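Local coordinates for Lmo0135 protein (Listeria monocytogenes EGD-e, PDB 5ISU), which probably binds peptides outside the cell as the substrate-binding component of an ABC transporter, at residues A[279-284]-A[324-329]. Numbering follows the deposited sequence.
Sequences LSYALD and IAKAKK
The side chain of K326 lies across one face of the Y281 ring and ends at the phenol oxygen, using both the greasy and the charged part of a lysine on a single tyrosine. K326 CD sits 4.0 Å from the ring centroid, 21° off the ring normal, a CH-pi contact displaced toward the rim, where CZ and CE2 are its nearest ring atoms. CE follows over the CZ–OH end, and NZ comes down on the oxygen from the same face, well above the ring plane, donating a hydrogen bond of 3.0 Å to Y281 OH. K326 can follow the ring this far because CG stands anti to the backbone N (chi1 -174°) and the chain beyond it is fully extended. A long flexible residue suits this solvent-exposed position, and tyrosine answers it with a flat face for the aliphatic chain and a hydroxyl for the ammonium. The ring also meets Y320 edge-to-face.

Nearer the backbones the contact is made by the alanines A282 and A327, with CB of Y281. The A327 methyl rests over two CB atoms, 4.0 Å from Y281 CB and 4.5 Å from A282 CB. Alanine suits position 327 because its single methyl lets the backbones come close: CA of Y281 is 5.5 Å from CA of A327. In this family 5 solute-binding protein, of the periplasmic-binding-protein clan, the contact joins the C-terminal part of helix 273-281 and the residues after it to the first turns of helix 324-334, far from the centre of the chain. Backbone hydrogen bonding between Y281 and D323 ties the two at this point, and D323 OD1 bonds K326 N in the first turn of the second helix. I324 reaches the edge of the contact, its CG1 4.4 Å from A282 O. The A282 carbonyl itself accepts a hydrogen bond from Q363 NE2 of helix 351-365, against which L283 packs.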
loop_
_atom_site.group_PDB
_atom_site.type_symbol
_atom_site.label_atom_id
_atom_site.label_comp_id
_atom_site.label_asym_id
_atom_site.label_seq_id
_atom_site.Cartn_x
_atom_site.Cartn_y
_atom_site.Cartn_z
ATOM N N LEU A 279 -6.473 -1.268 27.614
ATOM C CA LEU A 279 -6.406 -0.129 26.693
ATOM C C LEU A 279 -7.110 -0.402 25.362
ATOM O O LEU A 279 -7.178 0.484 24.499
ATOM C CB LEU A 279 -4.949 0.280 26.449
ATOM C CG LEU A 279 -4.128 0.693 27.675
ATOM C CD1 LEU A 279 -2.666 0.907 27.306
ATOM C CD2 LEU A 279 -4.697 1.931 28.362
ATOM N N SER A 280 -7.594 -1.631 25.193
ATOM C CA SER A 280 -8.365 -2.010 24.018
ATOM C C SER A 280 -9.852 -1.950 24.402
ATOM O O SER A 280 -10.681 -1.328 23.703
ATOM C CB SER A 280 -7.980 -3.420 23.539
ATOM O OG SER A 280 -6.598 -3.492 23.261
ATOM N N TYR A 281 -10.182 -2.600 25.505
ATOM C CA TYR A 281 -11.554 -2.596 26.030
ATOM C C TYR A 281 -12.107 -1.210 26.353
ATOM O O TYR A 281 -13.314 -1.045 26.458
ATOM C CB TYR A 281 -11.660 -3.441 27.305
ATOM C CG TYR A 281 -11.780 -4.927 27.091
ATOM C CD1 TYR A 281 -12.924 -5.467 26.502
ATOM C CD2 TYR A 281 -10.813 -5.809 27.576
ATOM C CE1 TYR A 281 -13.066 -6.837 26.334
ATOM C CE2 TYR A 281 -10.958 -7.184 27.429
ATOM C CZ TYR A 281 -12.084 -7.688 26.806
ATOM O OH TYR A 281 -12.221 -9.042 26.650
ATOM N N ALA A 282 -11.240 -0.226 26.560
ATOM C CA ALA A 282 -11.712 1.127 26.846
ATOM C C ALA A 282 -12.212 1.859 25.592
ATOM O O ALA A 282 -12.841 2.912 25.705
ATOM C CB ALA A 282 -10.597 1.938 27.501
ATOM N N LEU A 283 -11.961 1.285 24.415
ATOM C CA LEU A 283 -12.265 1.944 23.151
ATOM C C LEU A 283 -13.435 1.354 22.377
ATOM O O LEU A 283 -13.798 0.196 22.572
ATOM C CB LEU A 283 -11.017 1.883 22.265
ATOM C CG LEU A 283 -9.699 2.363 22.885
ATOM C CD1 LEU A 283 -8.531 2.104 21.949
ATOM C CD2 LEU A 283 -9.766 3.838 23.249
ATOM N N ASP A 284 -14.007 2.183 21.496
ATOM C CA ASP A 284 -15.115 1.789 20.596
ATOM C C ASP A 284 -14.846 2.303 19.192
ATOM O O ASP A 284 -14.825 3.513 18.946
ATOM C CB ASP A 284 -16.472 2.295 21.066
ATOM C CG ASP A 284 -17.580 2.004 20.054
ATOM O OD1 ASP A 284 -17.639 2.669 18.996
ATOM O OD2 ASP A 284 -18.397 1.102 20.315
ATOM N N ILE A 324 -15.822 -0.711 29.625
ATOM C CA ILE A 324 -15.082 0.131 30.558
ATOM C C ILE A 324 -14.975 -0.523 31.941
ATOM O O ILE A 324 -13.921 -0.440 32.586
ATOM C CB ILE A 324 -15.687 1.557 30.585
ATOM C CG1 ILE A 324 -15.382 2.242 29.238
ATOM C CG2 ILE A 324 -15.119 2.384 31.732
ATOM C CD1 ILE A 324 -16.156 3.519 28.979
ATOM N N ALA A 325 -16.030 -1.208 32.379
ATOM C CA ALA A 325 -15.985 -1.882 33.688
ATOM C C ALA A 325 -14.902 -2.972 33.702
ATOM O O ALA A 325 -14.119 -3.070 34.659
ATOM C CB ALA A 325 -17.347 -2.459 34.061
ATOM N N LYS A 326 -14.845 -3.771 32.636
ATOM C CA LYS A 326 -13.838 -4.831 32.545
ATOM C C LYS A 326 -12.455 -4.224 32.378
ATOM O O LYS A 326 -11.470 -4.781 32.861
ATOM C CB LYS A 326 -14.128 -5.790 31.397
ATOM C CG LYS A 326 -13.178 -6.975 31.364
ATOM C CD LYS A 326 -13.552 -7.961 30.276
ATOM C CE LYS A 326 -12.687 -9.210 30.352
ATOM N NZ LYS A 326 -13.028 -10.196 29.284
ATOM N N ALA A 327 -12.385 -3.084 31.695
ATOM C CA ALA A 327 -11.119 -2.387 31.516
ATOM C C ALA A 327 -10.563 -1.967 32.861
ATOM O O ALA A 327 -9.360 -2.071 33.081
ATOM C CB ALA A 327 -11.278 -1.173 30.623
ATOM N N LYS A 328 -11.434 -1.477 33.748
ATOM C CA LYS A 328 -11.022 -1.079 35.109
ATOM C C LYS A 328 -10.461 -2.289 35.873
ATOM O O LYS A 328 -9.476 -2.169 36.592
ATOM C CB LYS A 328 -12.170 -0.388 35.871
ATOM C CG LYS A 328 -12.440 1.040 35.392
ATOM C CD LYS A 328 -13.626 1.717 36.084
ATOM C CE LYS A 328 -14.960 1.102 35.661
ATOM N NZ LYS A 328 -16.174 1.768 36.234
ATOM N N LYS A 329 -11.103 -3.443 35.701
ATOM C CA LYS A 329 -10.641 -4.705 36.294
ATOM C C LYS A 329 -9.225 -5.075 35.848
ATOM O O LYS A 329 -8.392 -5.449 36.667
ATOM C CB LYS A 329 -11.603 -5.863 35.934
ATOM C CG LYS A 329 -12.590 -6.281 37.019
ATOM C CD LYS A 329 -11.925 -7.293 37.953
ATOM C CE LYS A 329 -12.839 -7.781 39.069
ATOM N NZ LYS A 329 -13.134 -6.720 40.071
#